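Local coordinates for protein bottromycin amidohydrolase (Streptomyces purpureus, PDB 6I5S) that probably hydrolyses an amide bond of a thiazoline-containing bottromycin precursor, as a two-zinc amidohydrolase that serves as gatekeeper of the biosynthetic pathway, at residues P206-V211 / T223-E228; D22-A27 / W438-S443; Y85-F90 / A376-A381; P302-A307 / F353-P358. All coordinates share one frame; numbering follows the deposited sequence.

Contact 1: residues P206-V211 / T223-E228. With ZN (zinc ion), chain B.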
loop_
_atom_site.group_PDB
_atom_site.type_symbol
_atom_site.label_atom_id
_atom_site.label_comp_id
_atom_site.label_asym_id
_atom_site.label_seq_id
_atom_site.Cartn_x
_atom_site.Cartn_y
_atom_site.Cartn_z
ATOM N N PRO A 206 -6.763 13.975 -9.354
ATOM C CA PRO A 206 -5.371 13.978 -8.858
ATOM C C PRO A 206 -4.423 13.245 -9.771
ATOM O O PRO A 206 -4.791 12.249 -10.400
ATOM C CB PRO A 206 -5.466 13.255 -7.506
ATOM C CG PRO A 206 -6.645 12.463 -7.567
ATOM C CD PRO A 206 -7.635 13.164 -8.498
ATOM N N VAL A 207 -3.189 13.773 -9.839
ATOM C CA VAL A 207 -2.105 13.154 -10.586
ATOM C C VAL A 207 -1.039 12.671 -9.604
ATOM O O VAL A 207 -0.545 13.443 -8.762
ATOM C CB VAL A 207 -1.491 14.133 -11.615
ATOM C CG1 VAL A 207 -0.341 13.453 -12.349
ATOM C CG2 VAL A 207 -2.587 14.650 -12.587
ATOM N N VAL A 208 -0.670 11.395 -9.722
ATOM C CA VAL A 208 0.295 10.776 -8.843
ATOM C C VAL A 208 1.365 10.130 -9.716
ATOM O O VAL A 208 1.257 10.095 -10.931
ATOM C CB VAL A 208 -0.337 9.732 -7.894
ATOM C CG1 VAL A 208 -1.336 10.380 -6.985
ATOM C CG2 VAL A 208 -0.991 8.585 -8.678
ATOM N N GLY A 209 2.393 9.569 -9.080
ATOM C CA GLY A 209 3.335 8.723 -9.781
ATOM C C GLY A 209 4.775 9.215 -9.696
ATOM O O GLY A 209 5.229 9.718 -8.646
ATOM N N HIS A 210 5.528 8.964 -10.759
ATOM C CA HIS A 210 6.942 9.269 -10.817
ATOM C C HIS A 210 7.158 10.697 -11.257
ATOM O O HIS A 210 6.586 11.107 -12.254
ATOM C CB HIS A 210 7.666 8.363 -11.823
ATOM C CG HIS A 210 7.623 6.899 -11.480
ATOM N ND1 HIS A 210 8.397 5.973 -12.148
ATOM C CD2 HIS A 210 6.906 6.209 -10.558
ATOM C CE1 HIS A 210 8.157 4.765 -11.637
ATOM N NE2 HIS A 210 7.260 4.888 -10.679
ATOM N N VAL A 211 8.054 11.429 -10.583
ATOM C CA VAL A 211 8.410 12.757 -11.089
ATOM C C VAL A 211 9.045 12.551 -12.453
ATOM O O VAL A 211 10.070 11.875 -12.545
ATOM C CB VAL A 211 9.382 13.517 -10.162
ATOM C CG1 VAL A 211 9.877 14.835 -10.791
ATOM C CG2 VAL A 211 8.724 13.759 -8.781
ATOM N N THR A 223 2.330 20.337 -8.085
ATOM C CA THR A 223 1.222 19.982 -8.974
ATOM C C THR A 223 0.728 18.556 -8.779
ATOM O O THR A 223 -0.430 18.272 -9.083
ATOM C CB THR A 223 1.594 20.163 -10.457
ATOM O OG1 THR A 223 2.737 19.368 -10.787
ATOM C CG2 THR A 223 1.875 21.615 -10.805
ATOM N N MET A 224 1.549 17.654 -8.263
ATOM C CA MET A 224 1.146 16.264 -8.107
ATOM C C MET A 224 0.582 15.991 -6.713
ATOM O O MET A 224 1.099 16.476 -5.704
ATOM C CB MET A 224 2.337 15.326 -8.380
ATOM C CG MET A 224 2.801 15.405 -9.871
ATOM S SD MET A 224 4.253 14.391 -10.235
ATOM C CE MET A 224 3.686 12.701 -9.950
ATOM N N ARG A 225 -0.475 15.195 -6.666
ATOM C CA ARG A 225 -1.091 14.882 -5.384
ATOM C C ARG A 225 -0.141 14.066 -4.514
ATOM O O ARG A 225 -0.076 14.274 -3.298
ATOM C CB ARG A 225 -2.400 14.127 -5.592
ATOM C CG ARG A 225 -3.025 13.376 -4.345
ATOM C CD ARG A 225 -3.596 14.350 -3.371
ATOM N NE ARG A 225 -4.644 15.137 -3.976
ATOM C CZ ARG A 225 -5.894 14.771 -4.140
ATOM N NH1 ARG A 225 -6.324 13.565 -3.782
ATOM N NH2 ARG A 225 -6.715 15.641 -4.705
ATOM N N SER A 226 0.624 13.169 -5.130
ATOM C CA SER A 226 1.678 12.471 -4.423
ATOM C C SER A 226 2.773 12.110 -5.424
ATOM O O SER A 226 2.537 12.011 -6.628
ATOM C CB SER A 226 1.188 11.185 -3.721
ATOM O OG SER A 226 0.890 10.156 -4.694
ATOM N N THR A 227 3.970 11.892 -4.897
ATOM C CA THR A 227 5.115 11.391 -5.668
ATOM C C THR A 227 5.651 10.139 -4.981
ATOM O O THR A 227 5.591 10.002 -3.739
ATOM C CB THR A 227 6.246 12.408 -5.826
ATOM O OG1 THR A 227 6.730 12.853 -4.546
ATOM C CG2 THR A 227 5.730 13.674 -6.619
ATOM N N GLU A 228 6.087 9.189 -5.815
ATOM C CA GLU A 228 6.412 7.843 -5.368
ATOM C C GLU A 228 7.918 7.575 -5.454
ATOM O O GLU A 228 8.618 8.051 -6.361
ATOM C CB GLU A 228 5.675 6.782 -6.204
ATOM C CG GLU A 228 4.168 7.112 -6.468
ATOM C CD GLU A 228 3.410 7.171 -5.185
ATOM O OE1 GLU A 228 3.462 6.150 -4.462
ATOM O OE2 GLU A 228 2.793 8.214 -4.879
HETATM ZN ZN ZN B . 6.844 3.008 -9.713
HETATM O O HOH W 1 -2.668 16.536 -8.753
HETATM O O HOH W 2 8.545 10.487 -7.805
HETATM O O HOH W 3 7.213 1.680 -11.353
HETATM O O HOH W 4 6.579 0.903 -9.006
#
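Gly209 and Glu228 meet through the backbone: Glu228 N donates to Gly209 O at 3.0 Å. Arg225 N gives a shorter bond, 2.7 Å, to Val207 O, two residues back on one segment and three on the other; the segments run in parallel, Val208 beside Ser226 and Gly209 beside Thr227. Between these bonds Val208 CA brings its hydrogen to Ser226 O (CA to O 3.4 Å). Beyond the Glu228-Gly209 bond a water accepts from Val211 N and donates to Glu228 O.

Side chains fill in around this backbone. Met224 turns its methyl back through a bend at chi3 (64°) and lays CE against the Val208-Gly209 peptide, 3.5 Å from Gly209 N. At the other end Pro206 CB sits over the centre of the Arg225 guanidinium, 3.7 Å from CZ, while NH1 of that arginine is tied to the carbonyl of Val388. Glu228 folds CG over Gly209, and its OE2 is met nearly along the C-O bond by Ser226 OG at 2.7 Å. Arg115 grips the same pair, with a salt bridge to OE2 and a hydrogen bond to OG. OE1 accepts from ND1 of the zinc ligand His94, which makes Glu228 a second-shell residue.

His210 NE2 binds zinc at 2.1 Å, with ND1 held by Asp186 and the ring stacked on Tyr185. Two waters, His229 and the carboxylated lysine Xaa183 complete this metal's shell. Two zinc ions sharing a carboxylated lysine, with histidines among their other ligands, are characteristic of the binuclear amidohydrolase active site.

Contact 2: residues D22-A27 / W438-S443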
loop_
_atom_site.group_PDB
_atom_site.type_symbol
_atom_site.label_atom_id
_atom_site.label_comp_id
_atom_site.label_asym_id
_atom_site.label_seq_id
_atom_site.Cartn_x
_atom_site.Cartn_y
_atom_site.Cartn_z
ATOM N N ASP A 22 -12.901 -20.233 -7.462
ATOM C CA ASP A 22 -11.663 -20.111 -6.700
ATOM C C ASP A 22 -11.949 -20.248 -5.199
ATOM O O ASP A 22 -12.919 -19.676 -4.689
ATOM C CB ASP A 22 -11.016 -18.773 -7.002
ATOM C CG ASP A 22 -9.659 -18.603 -6.314
ATOM O OD1 ASP A 22 -8.607 -18.821 -6.933
ATOM O OD2 ASP A 22 -9.643 -18.233 -5.132
ATOM N N PRO A 23 -11.128 -20.994 -4.456
ATOM C CA PRO A 23 -11.437 -21.220 -3.029
ATOM C C PRO A 23 -11.325 -19.983 -2.169
ATOM O O PRO A 23 -12.030 -19.861 -1.151
ATOM C CB PRO A 23 -10.384 -22.252 -2.601
ATOM C CG PRO A 23 -9.486 -22.437 -3.758
ATOM C CD PRO A 23 -9.796 -21.492 -4.820
ATOM N N LEU A 24 -10.394 -19.103 -2.497
ATOM C CA LEU A 24 -10.251 -17.857 -1.756
ATOM C C LEU A 24 -11.424 -16.925 -2.024
ATOM O O LEU A 24 -11.916 -16.264 -1.102
ATOM C CB LEU A 24 -8.918 -17.181 -2.115
ATOM C CG LEU A 24 -7.619 -17.788 -1.547
ATOM C CD1 LEU A 24 -6.405 -16.933 -1.988
ATOM C CD2 LEU A 24 -7.708 -17.787 -0.095
ATOM N N VAL A 25 -11.872 -16.844 -3.277
ATOM C CA VAL A 25 -13.073 -16.063 -3.603
ATOM C C VAL A 25 -14.264 -16.593 -2.845
ATOM O O VAL A 25 -15.064 -15.835 -2.264
ATOM C CB VAL A 25 -13.327 -16.092 -5.116
ATOM C CG1 VAL A 25 -14.627 -15.359 -5.468
ATOM C CG2 VAL A 25 -12.193 -15.440 -5.865
ATOM N N ALA A 26 -14.412 -17.913 -2.848
ATOM C CA ALA A 26 -15.525 -18.522 -2.120
ATOM C C ALA A 26 -15.497 -18.136 -0.643
ATOM O O ALA A 26 -16.541 -17.839 -0.050
ATOM C CB ALA A 26 -15.475 -20.044 -2.278
ATOM N N ALA A 27 -14.303 -18.166 -0.021
ATOM C CA ALA A 27 -14.198 -17.775 1.383
ATOM C C ALA A 27 -14.614 -16.323 1.596
ATOM O O ALA A 27 -15.357 -16.024 2.549
ATOM C CB ALA A 27 -12.794 -18.017 1.907
ATOM N N TRP A 438 -5.278 -16.602 6.199
ATOM C CA TRP A 438 -3.858 -16.644 5.854
ATOM C C TRP A 438 -3.444 -18.075 5.500
ATOM O O TRP A 438 -2.793 -18.314 4.475
ATOM C CB TRP A 438 -3.030 -16.071 7.016
ATOM C CG TRP A 438 -1.553 -15.926 6.750
ATOM C CD1 TRP A 438 -0.545 -16.549 7.434
ATOM C CD2 TRP A 438 -0.902 -15.107 5.745
ATOM N NE1 TRP A 438 0.685 -16.176 6.937
ATOM C CE2 TRP A 438 0.498 -15.299 5.901
ATOM C CE3 TRP A 438 -1.350 -14.231 4.752
ATOM C CZ2 TRP A 438 1.435 -14.663 5.085
ATOM C CZ3 TRP A 438 -0.395 -13.606 3.940
ATOM C CH2 TRP A 438 0.961 -13.806 4.146
ATOM N N SER A 439 -3.858 -19.065 6.316
ATOM C CA SER A 439 -3.529 -20.448 6.002
ATOM C C SER A 439 -4.051 -20.839 4.616
ATOM O O SER A 439 -3.353 -21.524 3.854
ATOM C CB SER A 439 -4.063 -21.377 7.103
ATOM O OG SER A 439 -3.937 -22.684 6.666
ATOM N N LEU A 440 -5.266 -20.392 4.253
ATOM C CA LEU A 440 -5.804 -20.754 2.953
ATOM C C LEU A 440 -5.034 -20.062 1.832
ATOM O O LEU A 440 -4.712 -20.689 0.815
ATOM C CB LEU A 440 -7.268 -20.353 2.879
ATOM C CG LEU A 440 -7.986 -20.715 1.583
ATOM C CD1 LEU A 440 -8.032 -22.191 1.387
ATOM C CD2 LEU A 440 -9.376 -20.162 1.691
ATOM N N ARG A 441 -4.663 -18.813 2.057
ATOM C CA ARG A 441 -3.846 -18.073 1.076
ATOM C C ARG A 441 -2.529 -18.798 0.816
ATOM O O ARG A 441 -2.059 -18.886 -0.327
ATOM C CB ARG A 441 -3.603 -16.635 1.594
ATOM C CG ARG A 441 -2.133 -16.098 1.509
ATOM C CD ARG A 441 -1.865 -15.769 0.181
ATOM N NE ARG A 441 -0.572 -15.119 -0.066
ATOM C CZ ARG A 441 0.406 -15.664 -0.750
ATOM N NH1 ARG A 441 0.366 -16.961 -1.104
ATOM N NH2 ARG A 441 1.427 -14.894 -1.075
ATOM N N LEU A 442 -1.921 -19.363 1.864
ATOM C CA LEU A 442 -0.655 -20.084 1.685
ATOM C C LEU A 442 -0.871 -21.440 1.027
ATOM O O LEU A 442 -0.141 -21.793 0.096
ATOM C CB LEU A 442 0.063 -20.267 3.039
ATOM C CG LEU A 442 0.408 -18.951 3.740
ATOM C CD1 LEU A 442 0.868 -19.239 5.153
ATOM C CD2 LEU A 442 1.494 -18.172 2.971
ATOM N N SER A 443 -1.873 -22.210 1.506
ATOM C CA SER A 443 -2.119 -23.550 0.977
ATOM C C SER A 443 -2.460 -23.499 -0.506
ATOM O O SER A 443 -2.008 -24.343 -1.281
ATOM C CB SER A 443 -3.278 -24.250 1.730
ATOM O OG SER A 443 -3.054 -24.308 3.100
#
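Two helices packed nearly antiparallel make this contact, the first turn of helix 23-31 against the C-terminal part of helix 431-444, with Leu24 and Leu440 meshed between them. The short axes come within 10.4 Å at 163°. The two side chains lie alongside with their tips pointing opposite ways. Leu24 CD2 presses on the branch point of its partner, 3.4 Å from Leu440 CG and equally close to Leu440 CD2, tighter than ordinary van der Waals packing. Leu440 reaches across because its CG stands anti to the backbone N (chi1 -178°). Its CD2 methyl then settles on the first turn of helix 23-31, 4.0 Å from Ala27 CB and 3.9 Å from Pro23 O. The other methyl of Leu24, CD1, lies against the backbone at Arg441 CA (4.2 Å). No hydrogen bond crosses the interface; the join is apolar.

The start of the first helix is fixed within its own segment. Asp22 is the N-cap, and its OD2 accepts from Val25 N at 3.2 Å through the anti lone pair, with a weak second bond from Leu24 N. This anchors the turn that carries Leu24.

Helix 100-108 lies beside both partners: Val100 touches Asp22 and Leu24, Ser101 touches Arg441, and Val108 touches Trp438. Arg441 directs its polar end away from the first helix, and NH1 bonds the carbonyl of Ala295. Trp438, on a different face of its helix, meets the rings of His109 and Trp452 edge-to-face, binding the C-terminal helix to the body of the protein and to the segment that follows it.

Contact 3: residues Y85-F90 / A376-A381; sequences YVTPGF and AVLKAA
Leu378 pushes its CD1 methyl into the angle between Thr87 and Phe90, where it lies 4.2 Å from Thr87 CG2 and the same distance from Phe90 CE1. CG of this leucine stands anti to the backbone N (chi1 -175°), and from there CD1 reaches the strand. One turn further on, Ala381 CB approaches the Phe90 ring obliquely, 4.2 Å from CD1. The aromatic ring is thus contacted by residues three apart on one helix face.

The backbones come nearest at the helix end, where Phe90 CA directs its hydrogen toward Ala381 O (CA to O 3.5 Å, 138° at the hydrogen). Thr87 OG1 turns to its own segment, donating to Pro88 O at 3.1 Å from above the carbonyl plane, while its methyl takes up the leucine.

Strand 84-95 continues from here to the zinc ligand His94. It pairs with strand 402-405 by backbone bonds from Tyr85 and Thr87, and Phe90 also touches Tyr405. Gly89 O accepts from Tyr386 OH in the following helix. Ala381 rests on Phe360 and Val377 touches Ile364 and Thr368, so helix 374-381 packs against both strand 84-95 and helix 358-369.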
loop_
_atom_site.group_PDB
_atom_site.type_symbol
_atom_site.label_atom_id
_atom_site.label_comp_id
_atom_site.label_asym_id
_atom_site.label_seq_id
_atom_site.Cartn_x
_atom_site.Cartn_y
_atom_site.Cartn_z
ATOM N N TYR A 85 -7.859 -2.395 21.828
ATOM C CA TYR A 85 -7.254 -1.188 21.283
ATOM C C TYR A 85 -7.496 -1.187 19.780
ATOM O O TYR A 85 -7.315 -2.226 19.132
ATOM C CB TYR A 85 -5.755 -1.177 21.570
ATOM C CG TYR A 85 -5.397 -1.169 23.011
ATOM C CD1 TYR A 85 -5.196 0.021 23.701
ATOM C CD2 TYR A 85 -5.272 -2.355 23.715
ATOM C CE1 TYR A 85 -4.858 0.009 25.089
ATOM C CE2 TYR A 85 -4.934 -2.352 25.079
ATOM C CZ TYR A 85 -4.724 -1.156 25.732
ATOM O OH TYR A 85 -4.398 -1.143 27.090
ATOM N N VAL A 86 -7.930 -0.047 19.232
ATOM C CA VAL A 86 -8.411 0.005 17.864
ATOM C C VAL A 86 -7.712 1.118 17.115
ATOM O O VAL A 86 -7.597 2.241 17.615
ATOM C CB VAL A 86 -9.935 0.202 17.833
ATOM C CG1 VAL A 86 -10.405 0.602 16.491
ATOM C CG2 VAL A 86 -10.595 -1.117 18.256
ATOM N N THR A 87 -7.292 0.813 15.895
ATOM C CA THR A 87 -6.855 1.804 14.932
ATOM C C THR A 87 -7.777 1.832 13.717
ATOM O O THR A 87 -8.471 0.852 13.431
ATOM C CB THR A 87 -5.418 1.519 14.445
ATOM O OG1 THR A 87 -5.392 0.326 13.648
ATOM C CG2 THR A 87 -4.503 1.288 15.635
ATOM N N PRO A 88 -7.774 2.930 12.962
ATOM C CA PRO A 88 -8.366 2.901 11.629
ATOM C C PRO A 88 -7.707 1.803 10.811
ATOM O O PRO A 88 -6.559 1.400 11.039
ATOM C CB PRO A 88 -8.020 4.274 11.073
ATOM C CG PRO A 88 -7.817 5.128 12.246
ATOM C CD PRO A 88 -7.136 4.243 13.230
ATOM N N GLY A 89 -8.436 1.320 9.823
ATOM C CA GLY A 89 -7.859 0.360 8.903
ATOM C C GLY A 89 -6.701 0.973 8.143
ATOM O O GLY A 89 -6.693 2.168 7.878
ATOM N N PHE A 90 -5.719 0.127 7.811
ATOM C CA PHE A 90 -4.512 0.557 7.112
ATOM C C PHE A 90 -4.746 0.670 5.611
ATOM O O PHE A 90 -5.614 -0.003 5.031
ATOM C CB PHE A 90 -3.360 -0.441 7.342
ATOM C CG PHE A 90 -3.131 -0.756 8.783
ATOM C CD1 PHE A 90 -3.202 0.230 9.745
ATOM C CD2 PHE A 90 -2.888 -2.041 9.177
ATOM C CE1 PHE A 90 -3.069 -0.077 11.108
ATOM C CE2 PHE A 90 -2.741 -2.347 10.561
ATOM C CZ PHE A 90 -2.823 -1.337 11.493
ATOM N N ALA A 376 3.674 8.919 14.166
ATOM C CA ALA A 376 3.919 9.349 12.797
ATOM C C ALA A 376 3.663 8.221 11.808
ATOM O O ALA A 376 3.056 8.428 10.743
ATOM C CB ALA A 376 5.355 9.873 12.670
ATOM N N VAL A 377 4.140 7.020 12.125
ATOM C CA VAL A 377 3.969 5.953 11.151
ATOM C C VAL A 377 2.507 5.500 11.119
ATOM O O VAL A 377 1.957 5.183 10.042
ATOM C CB VAL A 377 4.962 4.813 11.448
ATOM C CG1 VAL A 377 4.514 3.991 12.640
ATOM C CG2 VAL A 377 5.162 3.968 10.229
ATOM N N LEU A 378 1.818 5.567 12.258
ATOM C CA LEU A 378 0.390 5.263 12.243
ATOM C C LEU A 378 -0.391 6.278 11.405
ATOM O O LEU A 378 -1.294 5.909 10.638
ATOM C CB LEU A 378 -0.172 5.222 13.658
ATOM C CG LEU A 378 -1.656 4.794 13.754
ATOM C CD1 LEU A 378 -1.907 3.411 13.143
ATOM C CD2 LEU A 378 -2.172 4.859 15.175
ATOM N N LYS A 379 -0.065 7.569 11.539
ATOM C CA LYS A 379 -0.690 8.596 10.712
ATOM C C LYS A 379 -0.446 8.345 9.227
ATOM O O LYS A 379 -1.353 8.481 8.414
ATOM C CB LYS A 379 -0.183 9.985 11.119
ATOM C CG LYS A 379 -0.851 11.113 10.407
ATOM C CD LYS A 379 -0.363 12.500 10.878
ATOM C CE LYS A 379 -1.279 13.601 10.300
ATOM N NZ LYS A 379 -0.860 14.970 10.689
ATOM N N ALA A 380 0.783 8.006 8.851
ATOM C CA ALA A 380 1.092 7.656 7.468
ATOM C C ALA A 380 0.308 6.438 6.967
ATOM O O ALA A 380 -0.071 6.383 5.792
ATOM C CB ALA A 380 2.577 7.356 7.344
ATOM N N ALA A 381 0.032 5.474 7.850
ATOM C CA ALA A 381 -0.632 4.231 7.489
ATOM C C ALA A 381 -2.122 4.439 7.336
ATOM O O ALA A 381 -2.807 3.632 6.696
ATOM C CB ALA A 381 -0.354 3.158 8.580
#

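Contact 4: residues P302-A307 / F353-P358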
loop_
_atom_site.group_PDB
_atom_site.type_symbol
_atom_site.label_atom_id
_atom_site.label_comp_id
_atom_site.label_asym_id
_atom_site.label_seq_id
_atom_site.Cartn_x
_atom_site.Cartn_y
_atom_site.Cartn_z
ATOM N N PRO A 302 8.212 -16.816 -12.088
ATOM C CA PRO A 302 9.432 -16.706 -12.932
ATOM C C PRO A 302 10.255 -15.466 -12.632
ATOM O O PRO A 302 11.469 -15.567 -12.454
ATOM C CB PRO A 302 8.865 -16.716 -14.365
ATOM C CG PRO A 302 7.546 -17.447 -14.225
ATOM C CD PRO A 302 6.998 -16.984 -12.897
ATOM N N ALA A 303 9.619 -14.300 -12.519
ATOM C CA ALA A 303 10.349 -13.075 -12.213
ATOM C C ALA A 303 10.937 -13.137 -10.821
ATOM O O ALA A 303 12.067 -12.695 -10.589
ATOM C CB ALA A 303 9.410 -11.880 -12.332
ATOM N N TRP A 304 10.194 -13.706 -9.877
ATOM C CA TRP A 304 10.722 -13.798 -8.522
ATOM C C TRP A 304 11.898 -14.758 -8.466
ATOM O O TRP A 304 12.879 -14.529 -7.739
ATOM C CB TRP A 304 9.622 -14.248 -7.582
ATOM C CG TRP A 304 8.589 -13.189 -7.295
ATOM C CD1 TRP A 304 8.080 -12.269 -8.166
ATOM C CD2 TRP A 304 7.938 -12.957 -6.041
ATOM N NE1 TRP A 304 7.177 -11.455 -7.527
ATOM C CE2 TRP A 304 7.069 -11.859 -6.219
ATOM C CE3 TRP A 304 8.034 -13.546 -4.784
ATOM C CZ2 TRP A 304 6.261 -11.371 -5.194
ATOM C CZ3 TRP A 304 7.256 -13.050 -3.764
ATOM C CH2 TRP A 304 6.393 -11.969 -3.964
ATOM N N GLN A 305 11.826 -15.841 -9.224
ATOM C CA GLN A 305 12.932 -16.788 -9.201
ATOM C C GLN A 305 14.183 -16.176 -9.827
ATOM O O GLN A 305 15.317 -16.424 -9.372
ATOM C CB GLN A 305 12.534 -18.050 -9.951
ATOM C CG GLN A 305 13.585 -19.181 -9.834
ATOM C CD GLN A 305 13.254 -20.132 -8.742
ATOM O OE1 GLN A 305 12.102 -20.516 -8.591
ATOM N NE2 GLN A 305 14.251 -20.513 -7.950
ATOM N N ALA A 306 14.001 -15.352 -10.857
ATOM C CA ALA A 306 15.149 -14.661 -11.448
ATOM C C ALA A 306 15.769 -13.687 -10.464
ATOM O O ALA A 306 16.990 -13.547 -10.397
ATOM C CB ALA A 306 14.721 -13.939 -12.715
ATOM N N ALA A 307 14.948 -12.992 -9.708
ATOM C CA ALA A 307 15.475 -12.091 -8.700
ATOM C C ALA A 307 16.204 -12.870 -7.609
ATOM O O ALA A 307 17.222 -12.407 -7.084
ATOM C CB ALA A 307 14.342 -11.258 -8.108
ATOM N N PHE A 353 9.654 -10.662 -4.089
ATOM C CA PHE A 353 9.809 -10.806 -2.640
ATOM C C PHE A 353 9.171 -9.682 -1.842
ATOM O O PHE A 353 9.460 -9.532 -0.649
ATOM C CB PHE A 353 11.296 -10.991 -2.308
ATOM C CG PHE A 353 11.816 -12.227 -2.935
ATOM C CD1 PHE A 353 11.369 -13.463 -2.493
ATOM C CD2 PHE A 353 12.648 -12.173 -4.019
ATOM C CE1 PHE A 353 11.791 -14.631 -3.096
ATOM C CE2 PHE A 353 13.079 -13.349 -4.623
ATOM C CZ PHE A 353 12.645 -14.566 -4.158
ATOM N N VAL A 354 8.250 -8.932 -2.458
ATOM C CA VAL A 354 7.413 -7.957 -1.756
ATOM C C VAL A 354 6.002 -8.535 -1.725
ATOM O O VAL A 354 5.290 -8.468 -2.727
ATOM C CB VAL A 354 7.461 -6.593 -2.410
ATOM C CG1 VAL A 354 6.732 -5.589 -1.530
ATOM C CG2 VAL A 354 8.931 -6.172 -2.631
ATOM N N VAL A 355 5.632 -9.147 -0.599
ATOM C CA VAL A 355 4.411 -9.948 -0.503
ATOM C C VAL A 355 3.297 -9.071 0.036
ATOM O O VAL A 355 3.418 -8.507 1.127
ATOM C CB VAL A 355 4.614 -11.174 0.399
ATOM C CG1 VAL A 355 3.293 -12.012 0.542
ATOM C CG2 VAL A 355 5.721 -12.080 -0.144
ATOM N N ALA A 356 2.189 -8.985 -0.714
ATOM C CA ALA A 356 1.026 -8.218 -0.258
ATOM C C ALA A 356 0.595 -8.646 1.153
ATOM O O ALA A 356 0.263 -9.809 1.401
ATOM C CB ALA A 356 -0.158 -8.398 -1.239
ATOM N N GLY A 357 0.542 -7.686 2.061
ATOM C CA GLY A 357 0.220 -7.965 3.440
ATOM C C GLY A 357 1.422 -7.788 4.361
ATOM O O GLY A 357 1.605 -6.737 5.006
ATOM N N PRO A 358 2.289 -8.797 4.437
ATOM C CA PRO A 358 3.474 -8.636 5.311
ATOM C C PRO A 358 4.360 -7.475 4.907
ATOM O O PRO A 358 4.939 -6.833 5.781
ATOM C CB PRO A 358 4.214 -9.977 5.163
ATOM C CG PRO A 358 3.242 -10.901 4.541
ATOM C CD PRO A 358 2.257 -10.109 3.785
#
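Trp304 and Phe353 lean together without stacking: their six-membered rings are tilted by 46°, with centroids 5.3 Å apart. What sits over the face of the indole is the backbone N of Phe353, 3.2 Å above its plane, over the six-membered ring and at near-equal distance from all six carbons (3.4 Å from CE3). The phenyl ring then runs back toward the helix, so that Trp304 CE3 comes over one of its faces, 4.0 Å from CD1. The far side of the same ring reaches the helix backbone, with Phe353 CE2 3.3 Å from Trp304 O, and Ala307 CB, one turn on, stands near the phenyl plane beside CE2.

Val355 ends the row: its CG2 touches the outer rim of the indole in the plane of the ring, 3.9 Å from CH2. Trp304 CG is anti to the carbonyl carbon, beside the backbone N (chi1 -73°); the ring beyond it extends to the loop. NE1 at the opposite edge donates to the carbonyl of Gly350, fixing how the ring lies. Val292 and Leu293 of helix 290-295 pack on both aromatic residues.

Phe353 itself takes left-handed backbone angles (phi 67°), a turn in the loop that follows the zinc ligand Asp348. This loop leads from strand 342-343 into helix 358-369, consistent with the amidohydrolase barrel, in which a metal-binding aspartate follows the last strand.

Contact 1 carries a zinc ligand; the other three have none. The loop of contact 4 comes close to the metal site, the Val354 side chain being about 10 Å from a zinc, although the nearest atoms of contacts 1 and 4 are about 13 Å apart. Contact 3 sits on the strand leading to His94, which Glu228 of contact 1 holds; nearest atoms of these two are about 11 Å apart. Contacts 2 and 4 touch directly: Trp438 CH2 meets Pro358 CG at 3.7 Å, and Arg441 NH2 lies 3.8 Å from Val355 CG1. Contact 2 is remote, its centre 34 Å from that of contact 1.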